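Long-range contacts in cephalosporin acylase (Bacillus halodurans, PDB 2NLZ), which probably acts as an amide-cleaving N-terminal nucleophile enzyme of the gamma-glutamyltranspeptidase family, with cephalosporins as presumed substrates: residues R16-A21 with G459-A464; T54-T59 with A140-A145; A276-N281 with K305-D310; S376-F381 with Q395-N400. The protein carries 1 engineered substitution. One frame throughout, in Å; residues are numbered along the deposited sequence.

Interaction 1. Residues R16-A21 with G459-A464; sequences RNVVYA and GLNPQA
Gln463 OE1 is gripped by two hydrogen bonds, one from the backbone N of Thr528 and one from water 1, whose oxygen lies 2.9 Å from it, while NE2 of the same amide is bonded to Asp467 OD1. The water also donates to Asn17 O, so it bridges a side-chain carbonyl and a backbone carbonyl. The Gln463 amide is thus held at both ends and its rotation is fixed. CG stands anti to the backbone N (chi1 -168°), which sets it 3.8 Å from Arg16 CB; the bend at chi2 then turns the amide toward the water. Arg16 crosses this bend obliquely before its extended chain runs off to bond, through NE, Arg15 O of the second subunit, whose Tyr10 OH is hydrogen-bonded to Val18 N. The contact joins a short helix of this Ntn-type fold to the chain that leads into strand 19-21: Asn461 is the N-cap of helix 462-467, its OD1 accepting from Ala464 N at 2.7 Å, with the donor above the carbonyl plane. Val18 slides antiparallel past the Asn461 side chain and lays CG2 against its amide, 3.4 Å from OD1. Its other methyl, CG1, meets Pro462 CG at 3.9 Å, the two side chains crossing at about a right angle.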
loop_
_atom_site.group_PDB
_atom_site.type_symbol
_atom_site.label_atom_id
_atom_site.label_comp_id
_atom_site.label_asym_id
_atom_site.label_seq_id
_atom_site.Cartn_x
_atom_site.Cartn_y
_atom_site.Cartn_z
ATOM N N ARG D 16 1.465 -14.522 7.231
ATOM C CA ARG D 16 1.708 -15.552 8.225
ATOM C C ARG D 16 0.376 -15.940 8.831
ATOM O O ARG D 16 -0.234 -15.140 9.547
ATOM C CB ARG D 16 2.638 -15.041 9.324
ATOM C CG ARG D 16 4.101 -15.168 8.981
ATOM C CD ARG D 16 4.960 -14.859 10.180
ATOM N NE ARG D 16 6.359 -14.744 9.814
ATOM C CZ ARG D 16 7.241 -15.731 9.896
ATOM N NH1 ARG D 16 6.876 -16.921 10.352
ATOM N NH2 ARG D 16 8.496 -15.532 9.524
ATOM N N ASN D 17 -0.092 -17.147 8.518
ATOM C CA ASN D 17 -1.305 -17.673 9.149
ATOM C C ASN D 17 -1.059 -18.024 10.613
ATOM O O ASN D 17 0.062 -18.380 10.980
ATOM C CB ASN D 17 -1.857 -18.883 8.385
ATOM C CG ASN D 17 -2.629 -18.485 7.119
ATOM O OD1 ASN D 17 -2.853 -17.299 6.846
ATOM N ND2 ASN D 17 -3.042 -19.484 6.348
ATOM N N VAL D 18 -2.096 -17.886 11.443
ATOM C CA VAL D 18 -2.042 -18.298 12.849
ATOM C C VAL D 18 -1.769 -19.784 12.886
ATOM O O VAL D 18 -2.339 -20.537 12.096
ATOM C CB VAL D 18 -3.368 -17.998 13.602
ATOM C CG1 VAL D 18 -3.319 -18.497 15.052
ATOM C CG2 VAL D 18 -3.663 -16.500 13.586
ATOM N N VAL D 19 -0.866 -20.190 13.773
ATOM C CA VAL D 19 -0.511 -21.595 13.935
ATOM C C VAL D 19 -1.377 -22.226 15.037
ATOM O O VAL D 19 -1.556 -21.637 16.117
ATOM C CB VAL D 19 1.009 -21.754 14.222
ATOM C CG1 VAL D 19 1.333 -23.126 14.787
ATOM C CG2 VAL D 19 1.822 -21.471 12.940
ATOM N N TYR D 20 -1.931 -23.407 14.739
ATOM C CA TYR D 20 -2.783 -24.136 15.688
ATOM C C TYR D 20 -2.200 -25.458 16.205
ATOM O O TYR D 20 -1.574 -26.219 15.460
ATOM C CB TYR D 20 -4.181 -24.368 15.099
ATOM C CG TYR D 20 -5.049 -23.133 15.108
ATOM C CD1 TYR D 20 -5.943 -22.897 16.143
ATOM C CD2 TYR D 20 -4.958 -22.193 14.088
ATOM C CE1 TYR D 20 -6.729 -21.765 16.160
ATOM C CE2 TYR D 20 -5.736 -21.060 14.096
ATOM C CZ TYR D 20 -6.620 -20.855 15.133
ATOM O OH TYR D 20 -7.391 -19.728 15.139
ATOM N N ALA D 21 -2.422 -25.721 17.491
ATOM C CA ALA D 21 -1.971 -26.963 18.120
ATOM C C ALA D 21 -2.853 -27.353 19.297
ATOM O O ALA D 21 -3.711 -26.583 19.735
ATOM C CB ALA D 21 -0.521 -26.850 18.575
ATOM N N GLY D 459 -9.554 -7.104 19.270
ATOM C CA GLY D 459 -9.905 -8.457 18.825
ATOM C C GLY D 459 -9.054 -9.062 17.712
ATOM O O GLY D 459 -9.551 -9.875 16.904
ATOM N N LEU D 460 -7.777 -8.669 17.679
ATOM C CA LEU D 460 -6.828 -9.193 16.712
ATOM C C LEU D 460 -6.390 -10.578 17.129
ATOM O O LEU D 460 -6.239 -10.851 18.321
ATOM C CB LEU D 460 -5.608 -8.277 16.610
ATOM C CG LEU D 460 -5.558 -7.208 15.520
ATOM C CD1 LEU D 460 -6.930 -6.930 14.902
ATOM C CD2 LEU D 460 -4.928 -5.944 16.072
ATOM N N ASN D 461 -6.188 -11.454 16.152
ATOM C CA ASN D 461 -5.557 -12.743 16.430
ATOM C C ASN D 461 -4.064 -12.583 16.797
ATOM O O ASN D 461 -3.471 -11.555 16.468
ATOM C CB ASN D 461 -5.792 -13.716 15.272
ATOM C CG ASN D 461 -4.948 -13.407 14.068
ATOM O OD1 ASN D 461 -3.744 -13.172 14.181
ATOM N ND2 ASN D 461 -5.564 -13.455 12.890
ATOM N N PRO D 462 -3.468 -13.581 17.491
ATOM C CA PRO D 462 -2.077 -13.499 17.972
ATOM C C PRO D 462 -1.082 -12.993 16.922
ATOM O O PRO D 462 -0.266 -12.121 17.235
ATOM C CB PRO D 462 -1.750 -14.946 18.367
ATOM C CG PRO D 462 -2.896 -15.781 17.856
ATOM C CD PRO D 462 -4.068 -14.870 17.876
ATOM N N GLN D 463 -1.183 -13.512 15.692
ATOM C CA GLN D 463 -0.316 -13.095 14.586
ATOM C C GLN D 463 -0.571 -11.659 14.097
ATOM O O GLN D 463 0.367 -10.858 13.965
ATOM C CB GLN D 463 -0.437 -14.054 13.410
ATOM C CG GLN D 463 0.639 -13.832 12.376
ATOM C CD GLN D 463 2.026 -13.909 12.979
ATOM O OE1 GLN D 463 2.430 -14.942 13.514
ATOM N NE2 GLN D 463 2.765 -12.814 12.895
ATOM N N ALA D 464 -1.836 -11.345 13.809
ATOM C CA ALA D 464 -2.251 -9.981 13.494
ATOM C C ALA D 464 -1.809 -8.985 14.579
ATOM O O ALA D 464 -1.354 -7.891 14.263
ATOM C CB ALA D 464 -3.745 -9.932 13.300
HETATM O O HOH W 1 2.170 -17.752 12.940
#

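Interaction 2. Residues T54-T59 with A140-A145; sequences TATALT and ASLAPA
Helix 47-61 and the start of helix 143-151 come so near that the CA atoms of Ala57 and Ala145 are 4.2 Å apart. This is helix-on-helix packing through small residues: in the layered Ntn-type fold, helix 47-61 rests on strands 359-365 and 370-376 through Ala55 and Leu58 and receives the second helix through Thr56 and Ala57. Leu142 forms the joint between helices 138-141 and 143-151, being the first residue to leave the one and the N-cap residue of the other. Its CB bond points at Thr56, and the two side chains cross at about a right angle. Thr56 touches it with both branches, OG1 lying 3.4 Å from Leu142 CB and CG2 3.8 Å from Leu142 CD2. The methyl stands anti to the carbonyl carbon, while OG1 occupies the crowded position between the backbone N and the carbonyl carbon (chi1 50°). That torsion turns the hydroxyl back along its own helix, where Ile52 O and Ala53 O are its hydrogen-bond partners, so a buried polar atom is satisfied without help from the other segment. An alanine here would remove both branches and would probably loosen the packing against Leu142 at the helix joint. The other point of contact is Ala145 CB, which sits over the face of the peptide joining Thr56 to Ala57, 3.5 Å from Thr56 O, 3.6 Å from Thr56 C and 3.7 Å from Ala57 N.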
loop_
_atom_site.group_PDB
_atom_site.type_symbol
_atom_site.label_atom_id
_atom_site.label_comp_id
_atom_site.label_asym_id
_atom_site.label_seq_id
_atom_site.Cartn_x
_atom_site.Cartn_y
_atom_site.Cartn_z
ATOM N N THR D 54 14.432 -24.413 25.118
ATOM C CA THR D 54 14.485 -23.288 24.212
ATOM C C THR D 54 15.367 -22.149 24.728
ATOM O O THR D 54 16.050 -21.497 23.944
ATOM C CB THR D 54 13.066 -22.758 23.971
ATOM O OG1 THR D 54 12.183 -23.859 23.708
ATOM C CG2 THR D 54 13.045 -21.797 22.799
ATOM N N ALA D 55 15.348 -21.911 26.039
ATOM C CA ALA D 55 16.107 -20.808 26.618
ATOM C C ALA D 55 17.590 -21.074 26.479
ATOM O O ALA D 55 18.345 -20.225 25.997
ATOM C CB ALA D 55 15.740 -20.611 28.074
ATOM N N THR D 56 17.992 -22.273 26.889
ATOM C CA THR D 56 19.389 -22.688 26.835
ATOM C C THR D 56 19.865 -22.811 25.395
ATOM O O THR D 56 21.030 -22.543 25.106
ATOM C CB THR D 56 19.632 -24.025 27.572
ATOM O OG1 THR D 56 18.682 -25.002 27.130
ATOM C CG2 THR D 56 19.506 -23.841 29.067
ATOM N N ALA D 57 18.962 -23.228 24.505
ATOM C CA ALA D 57 19.255 -23.277 23.075
ATOM C C ALA D 57 19.592 -21.897 22.533
ATOM O O ALA D 57 20.575 -21.748 21.807
ATOM C CB ALA D 57 18.097 -23.886 22.299
ATOM N N LEU D 58 18.787 -20.903 22.921
ATOM C CA LEU D 58 18.950 -19.499 22.509
ATOM C C LEU D 58 20.281 -18.910 22.953
ATOM O O LEU D 58 20.822 -18.001 22.322
ATOM C CB LEU D 58 17.802 -18.640 23.058
ATOM C CG LEU D 58 16.427 -18.809 22.408
ATOM C CD1 LEU D 58 15.299 -18.279 23.290
ATOM C CD2 LEU D 58 16.382 -18.167 21.037
ATOM N N THR D 59 20.789 -19.442 24.061
ATOM C CA THR D 59 22.082 -19.069 24.618
ATOM C C THR D 59 23.213 -19.334 23.625
ATOM O O THR D 59 24.225 -18.638 23.620
ATOM C CB THR D 59 22.288 -19.786 25.949
ATOM O OG1 THR D 59 22.255 -18.825 27.004
ATOM C CG2 THR D 59 23.603 -20.538 25.992
ATOM N N ALA D 140 18.620 -33.572 30.270
ATOM C CA ALA D 140 17.799 -33.943 29.126
ATOM C C ALA D 140 17.385 -32.689 28.408
ATOM O O ALA D 140 17.509 -32.588 27.183
ATOM C CB ALA D 140 16.560 -34.681 29.572
ATOM N N SER D 141 16.875 -31.735 29.185
ATOM C CA SER D 141 16.230 -30.567 28.611
ATOM C C SER D 141 17.239 -29.600 28.018
ATOM O O SER D 141 16.907 -28.851 27.117
ATOM C CB SER D 141 15.235 -29.893 29.585
ATOM O OG SER D 141 15.817 -29.555 30.826
ATOM N N LEU D 142 18.485 -29.638 28.469
ATOM C CA LEU D 142 19.460 -28.786 27.790
ATOM C C LEU D 142 20.484 -29.497 26.888
ATOM O O LEU D 142 21.511 -28.936 26.512
ATOM C CB LEU D 142 20.044 -27.703 28.714
ATOM C CG LEU D 142 20.961 -27.934 29.892
ATOM C CD1 LEU D 142 22.339 -27.591 29.457
ATOM C CD2 LEU D 142 20.547 -26.992 30.975
ATOM N N ALA D 143 20.147 -30.720 26.495
ATOM C CA ALA D 143 20.981 -31.497 25.578
ATOM C C ALA D 143 21.041 -30.964 24.136
ATOM O O ALA D 143 22.119 -30.965 23.544
ATOM C CB ALA D 143 20.585 -32.977 25.601
ATOM N N PRO D 144 19.897 -30.539 23.555
ATOM C CA PRO D 144 19.975 -29.962 22.209
ATOM C C PRO D 144 20.851 -28.728 22.161
ATOM O O PRO D 144 21.597 -28.548 21.209
ATOM C CB PRO D 144 18.529 -29.577 21.901
ATOM C CG PRO D 144 17.709 -30.424 22.780
ATOM C CD PRO D 144 18.502 -30.587 24.033
ATOM N N ALA D 145 20.760 -27.894 23.194
ATOM C CA ALA D 145 21.609 -26.710 23.341
ATOM C C ALA D 145 23.080 -27.080 23.254
ATOM O O ALA D 145 23.845 -26.400 22.571
ATOM C CB ALA D 145 21.326 -26.017 24.662
#

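Interaction 3. Residues A276-N281 with K305-D310; sequences ALEALN and KLAFVD
Glu278 and Asp310 cross at about a right angle, yet their carboxylate planes are only 28° apart, so the two acid groups meet nearly coplanar. Glu278 gets there by a straight path: CG is anti to the backbone N (chi1 -176°), and the extended chain passes Ala307, whose CB is 4.0 Å from Glu278 CG. Asp310 turns CG anti to its carbonyl carbon, bringing OD2 to 2.5 Å from Glu278 OE2. A proton shared between the acids would be consistent with this distance, though the resolution does not settle the matter. Asp310 OD2 is also salt-bridged to Arg337 NH1 and hydrogen-bonded to Tyr333 OH, and OD1 accepts from Gly351 N; these partners would tend to stabilise negative charge on the aspartate. Beside the acids the packing is close and apolar, with Ala279 CB 3.7 Å from Ala307 CB. Ala307 points its methyl at the opposing backbone, reaching Ala279 N at 3.4 Å. The short helical segments pass 8.2 Å apart with their directions at 146°, as in an antiparallel helix pair packed through alanines, here part of the helical layer that Leu277 seats on strand 250-259 in this Ntn-type fold.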
loop_
_atom_site.group_PDB
_atom_site.type_symbol
_atom_site.label_atom_id
_atom_site.label_comp_id
_atom_site.label_asym_id
_atom_site.label_seq_id
_atom_site.Cartn_x
_atom_site.Cartn_y
_atom_site.Cartn_z
ATOM N N ALA D 276 3.605 -1.213 32.182
ATOM C CA ALA D 276 2.519 -1.697 31.331
ATOM C C ALA D 276 1.199 -1.661 32.076
ATOM O O ALA D 276 0.225 -1.098 31.592
ATOM C CB ALA D 276 2.809 -3.113 30.854
ATOM N N LEU D 277 1.204 -2.251 33.271
ATOM C CA LEU D 277 0.043 -2.319 34.161
ATOM C C LEU D 277 -0.579 -0.955 34.508
ATOM O O LEU D 277 -1.789 -0.752 34.359
ATOM C CB LEU D 277 0.432 -3.073 35.433
ATOM C CG LEU D 277 0.022 -4.542 35.548
ATOM C CD1 LEU D 277 -0.066 -5.220 34.220
ATOM C CD2 LEU D 277 0.977 -5.292 36.437
ATOM N N GLU D 278 0.254 -0.024 34.958
ATOM C CA GLU D 278 -0.192 1.326 35.269
ATOM C C GLU D 278 -0.736 2.044 34.025
ATOM O O GLU D 278 -1.803 2.669 34.075
ATOM C CB GLU D 278 0.947 2.129 35.903
ATOM C CG GLU D 278 0.544 3.527 36.341
ATOM C CD GLU D 278 1.721 4.352 36.814
ATOM O OE1 GLU D 278 2.739 3.775 37.254
ATOM O OE2 GLU D 278 1.630 5.587 36.738
ATOM N N ALA D 279 -0.008 1.942 32.914
ATOM C CA ALA D 279 -0.470 2.507 31.651
ATOM C C ALA D 279 -1.842 1.954 31.272
ATOM O O ALA D 279 -2.763 2.727 31.013
ATOM C CB ALA D 279 0.543 2.271 30.538
ATOM N N LEU D 280 -1.989 0.630 31.273
ATOM C CA LEU D 280 -3.297 0.025 30.996
ATOM C C LEU D 280 -4.376 0.561 31.932
ATOM O O LEU D 280 -5.528 0.750 31.518
ATOM C CB LEU D 280 -3.266 -1.509 31.071
ATOM C CG LEU D 280 -3.095 -2.348 29.795
ATOM C CD1 LEU D 280 -3.517 -1.572 28.550
ATOM C CD2 LEU D 280 -1.669 -2.849 29.647
ATOM N N ASN D 281 -3.981 0.823 33.179
ATOM C CA ASN D 281 -4.901 1.289 34.210
ATOM C C ASN D 281 -5.354 2.734 33.989
ATOM O O ASN D 281 -6.498 3.088 34.267
ATOM C CB ASN D 281 -4.250 1.138 35.583
ATOM C CG ASN D 281 -5.218 0.660 36.631
ATOM O OD1 ASN D 281 -6.158 -0.094 36.338
ATOM N ND2 ASN D 281 -4.990 1.085 37.874
ATOM N N LYS D 305 3.217 7.272 28.457
ATOM C CA LYS D 305 4.162 8.295 28.872
ATOM C C LYS D 305 4.118 8.537 30.369
ATOM O O LYS D 305 5.155 8.491 31.020
ATOM C CB LYS D 305 3.940 9.595 28.098
ATOM C CG LYS D 305 4.693 9.639 26.780
ATOM C CD LYS D 305 4.032 10.570 25.784
ATOM C CE LYS D 305 4.265 12.031 26.126
ATOM N NZ LYS D 305 3.462 12.926 25.241
ATOM N N LEU D 306 2.925 8.754 30.915
ATOM C CA LEU D 306 2.791 9.050 32.343
ATOM C C LEU D 306 3.276 7.901 33.222
ATOM O O LEU D 306 4.005 8.113 34.190
ATOM C CB LEU D 306 1.349 9.415 32.685
ATOM C CG LEU D 306 0.794 10.637 31.942
ATOM C CD1 LEU D 306 -0.731 10.576 31.839
ATOM C CD2 LEU D 306 1.278 11.953 32.581
ATOM N N ALA D 307 2.885 6.689 32.845
ATOM C CA ALA D 307 3.264 5.483 33.552
ATOM C C ALA D 307 4.768 5.224 33.520
ATOM O O ALA D 307 5.342 4.737 34.500
ATOM C CB ALA D 307 2.513 4.293 32.969
ATOM N N PHE D 308 5.404 5.541 32.398
ATOM C CA PHE D 308 6.806 5.201 32.221
ATOM C C PHE D 308 7.715 6.068 33.088
ATOM O O PHE D 308 8.719 5.583 33.620
ATOM C CB PHE D 308 7.219 5.278 30.750
ATOM C CG PHE D 308 8.118 4.154 30.312
ATOM C CD1 PHE D 308 9.283 3.855 31.005
ATOM C CD2 PHE D 308 7.799 3.395 29.191
ATOM C CE1 PHE D 308 10.117 2.808 30.602
ATOM C CE2 PHE D 308 8.628 2.343 28.770
ATOM C CZ PHE D 308 9.787 2.050 29.485
ATOM N N VAL D 309 7.358 7.341 33.242
ATOM C CA VAL D 309 8.159 8.237 34.073
ATOM C C VAL D 309 7.922 7.939 35.559
ATOM O O VAL D 309 8.781 8.205 36.409
ATOM C CB VAL D 309 7.940 9.721 33.732
ATOM C CG1 VAL D 309 9.147 10.531 34.177
ATOM C CG2 VAL D 309 7.791 9.889 32.251
ATOM N N ASP D 310 6.768 7.351 35.854
ATOM C CA ASP D 310 6.499 6.826 37.182
ATOM C C ASP D 310 7.343 5.615 37.451
ATOM O O ASP D 310 8.042 5.565 38.458
ATOM C CB ASP D 310 5.031 6.459 37.341
ATOM C CG ASP D 310 4.184 7.643 37.699
ATOM O OD1 ASP D 310 4.758 8.676 38.106
ATOM O OD2 ASP D 310 2.951 7.548 37.579
#

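Interaction 4. Residues S376-F381 with Q395-N400; sequences SNYMGF and QNRGHN
The Tyr378 ring has Met379 CG over one face, 3.7 Å from its plane, and the Asn400 side-chain amide over the other, both offset toward the rim; His399 CD2 lies at its edge, in plane. The Arg397 guanidinium in turn carries Tyr378 CD1 over one face, 3.2 Å above, with Ser376 CB at its edge. Ring and guanidinium are inclined at 45°, so this is no parallel stack. Arg397 reaches the ring by bending at chi2 and chi3, and its NH1 is bonded to Thr420 OG1. Of these two loops, the first follows strand 370-376 of the Ntn-type core, the second the short strand 392-393; Ser376 OG makes a weak hydrogen bond to Thr358 OG1, a threonine that follows an unmodelled gap and is consistent with the family's N-terminal nucleophile. A serine in place of Tyr378 would take away the ring and would probably leave Arg397 and Asn400 less firmly positioned. Asn396 ties the backbones together: its N donates to Asn377 O at 3.2 Å, and its OD1 accepts from Met379 N at 2.9 Å, in the carbonyl plane and nearly straight at 165°. Its ND2 bonds Pro111 O and, weakly, Met379 SD.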
loop_
_atom_site.group_PDB
_atom_site.type_symbol
_atom_site.label_atom_id
_atom_site.label_comp_id
_atom_site.label_asym_id
_atom_site.label_seq_id
_atom_site.Cartn_x
_atom_site.Cartn_y
_atom_site.Cartn_z
ATOM N N SER D 376 18.125 -12.101 29.182
ATOM C CA SER D 376 18.962 -11.127 28.485
ATOM C C SER D 376 20.309 -10.847 29.160
ATOM O O SER D 376 20.456 -10.981 30.373
ATOM C CB SER D 376 18.186 -9.818 28.308
ATOM O OG SER D 376 18.994 -8.757 27.845
ATOM N N ASN D 377 21.280 -10.452 28.338
ATOM C CA ASN D 377 22.542 -9.890 28.796
ATOM C C ASN D 377 22.483 -8.365 28.862
ATOM O O ASN D 377 23.512 -7.694 28.892
ATOM C CB ASN D 377 23.666 -10.325 27.865
ATOM C CG ASN D 377 24.437 -11.508 28.406
ATOM O OD1 ASN D 377 24.032 -12.110 29.392
ATOM N ND2 ASN D 377 25.566 -11.839 27.769
ATOM N N TYR D 378 21.260 -7.841 28.907
ATOM C CA TYR D 378 20.961 -6.419 28.742
ATOM C C TYR D 378 21.388 -5.912 27.364
ATOM O O TYR D 378 20.668 -6.113 26.387
ATOM C CB TYR D 378 21.510 -5.580 29.895
ATOM C CG TYR D 378 21.076 -4.138 29.878
ATOM C CD1 TYR D 378 19.769 -3.777 29.545
ATOM C CD2 TYR D 378 21.970 -3.126 30.209
ATOM C CE1 TYR D 378 19.374 -2.438 29.530
ATOM C CE2 TYR D 378 21.582 -1.791 30.204
ATOM C CZ TYR D 378 20.288 -1.455 29.863
ATOM O OH TYR D 378 19.913 -0.133 29.859
ATOM N N MET D 379 22.552 -5.286 27.263
ATOM C CA MET D 379 22.967 -4.718 25.985
ATOM C C MET D 379 23.659 -5.715 25.052
ATOM O O MET D 379 24.874 -5.900 25.123
ATOM C CB MET D 379 23.841 -3.489 26.205
ATOM C CG MET D 379 23.065 -2.306 26.718
ATOM S SD MET D 379 24.087 -0.865 27.018
ATOM C CE MET D 379 22.829 0.397 27.217
ATOM N N GLY D 380 22.876 -6.340 24.174
ATOM C CA GLY D 380 23.411 -7.224 23.151
ATOM C C GLY D 380 24.177 -8.390 23.738
ATOM O O GLY D 380 23.606 -9.229 24.428
ATOM N N PHE D 381 25.480 -8.427 23.471
ATOM C CA PHE D 381 26.368 -9.446 24.018
ATOM C C PHE D 381 26.584 -9.247 25.520
ATOM O O PHE D 381 26.989 -10.167 26.229
ATOM C CB PHE D 381 27.708 -9.428 23.279
ATOM C CG PHE D 381 27.712 -10.212 21.997
ATOM C CD1 PHE D 381 27.961 -11.585 22.002
ATOM C CD2 PHE D 381 27.490 -9.583 20.786
ATOM C CE1 PHE D 381 27.978 -12.321 20.821
ATOM C CE2 PHE D 381 27.503 -10.311 19.600
ATOM C CZ PHE D 381 27.751 -11.685 19.617
ATOM N N GLN D 395 26.529 -10.569 31.444
ATOM C CA GLN D 395 25.605 -9.454 31.250
ATOM C C GLN D 395 26.168 -8.109 31.717
ATOM O O GLN D 395 27.104 -8.058 32.514
ATOM C CB GLN D 395 24.301 -9.744 31.995
ATOM C CG GLN D 395 24.443 -9.873 33.504
ATOM C CD GLN D 395 23.109 -10.055 34.181
ATOM O OE1 GLN D 395 22.070 -9.872 33.550
ATOM N NE2 GLN D 395 23.120 -10.416 35.466
ATOM N N ASN D 396 25.598 -7.018 31.220
ATOM C CA ASN D 396 25.937 -5.687 31.738
ATOM C C ASN D 396 24.777 -4.999 32.463
ATOM O O ASN D 396 24.697 -3.779 32.495
ATOM C CB ASN D 396 26.562 -4.777 30.662
ATOM C CG ASN D 396 25.546 -4.250 29.654
ATOM O OD1 ASN D 396 24.623 -4.947 29.250
ATOM N ND2 ASN D 396 25.733 -3.015 29.240
ATOM N N ARG D 397 23.917 -5.805 33.085
ATOM C CA ARG D 397 22.700 -5.329 33.772
ATOM C C ARG D 397 22.881 -4.209 34.798
ATOM O O ARG D 397 21.998 -3.379 34.947
ATOM C CB ARG D 397 21.967 -6.508 34.413
ATOM C CG ARG D 397 20.618 -6.166 35.017
ATOM C CD ARG D 397 19.689 -5.478 34.034
ATOM N NE ARG D 397 19.436 -6.284 32.847
ATOM C CZ ARG D 397 18.525 -5.975 31.933
ATOM N NH1 ARG D 397 17.779 -4.879 32.077
ATOM N NH2 ARG D 397 18.354 -6.769 30.880
ATOM N N GLY D 398 24.023 -4.172 35.478
ATOM C CA GLY D 398 24.322 -3.125 36.455
ATOM C C GLY D 398 24.384 -1.714 35.895
ATOM O O GLY D 398 24.359 -0.739 36.651
ATOM N N HIS D 399 24.452 -1.604 34.569
ATOM C CA HIS D 399 24.403 -0.316 33.878
ATOM C C HIS D 399 23.084 0.439 34.129
ATOM O O HIS D 399 23.035 1.663 33.988
ATOM C CB HIS D 399 24.640 -0.524 32.383
ATOM C CG HIS D 399 24.647 0.741 31.581
ATOM N ND1 HIS D 399 25.772 1.523 31.439
ATOM C CD2 HIS D 399 23.670 1.349 30.867
ATOM C CE1 HIS D 399 25.489 2.559 30.672
ATOM N NE2 HIS D 399 24.221 2.478 30.314
ATOM N N ASN D 400 22.040 -0.293 34.521
ATOM C CA ASN D 400 20.722 0.278 34.828
ATOM C C ASN D 400 20.661 1.059 36.145
ATOM O O ASN D 400 19.747 1.863 36.355
ATOM C CB ASN D 400 19.647 -0.820 34.839
ATOM C CG ASN D 400 18.989 -1.022 33.485
ATOM O OD1 ASN D 400 18.508 -0.072 32.863
ATOM N ND2 ASN D 400 18.952 -2.271 33.029
#

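Interaction 1 pairs segments far apart in sequence, and the other three contacts all fall between them along the chain. Interaction 4 is the most central, about 11 Å from the centre of the chain, and the one adjoining Thr358, the probable nucleophile. The two helix-helix contacts lie near it without touching: nearest atoms are about 7 Å away for interaction 2 and about 9 Å for interaction 3. Those two lie on opposite sides of the chain's centre, their own centres about 35 Å apart, and pack on different strands. Interaction 1, with its centre about 32 Å from that of interaction 4, sits instead at the subunit interface, remote from the presumed active site.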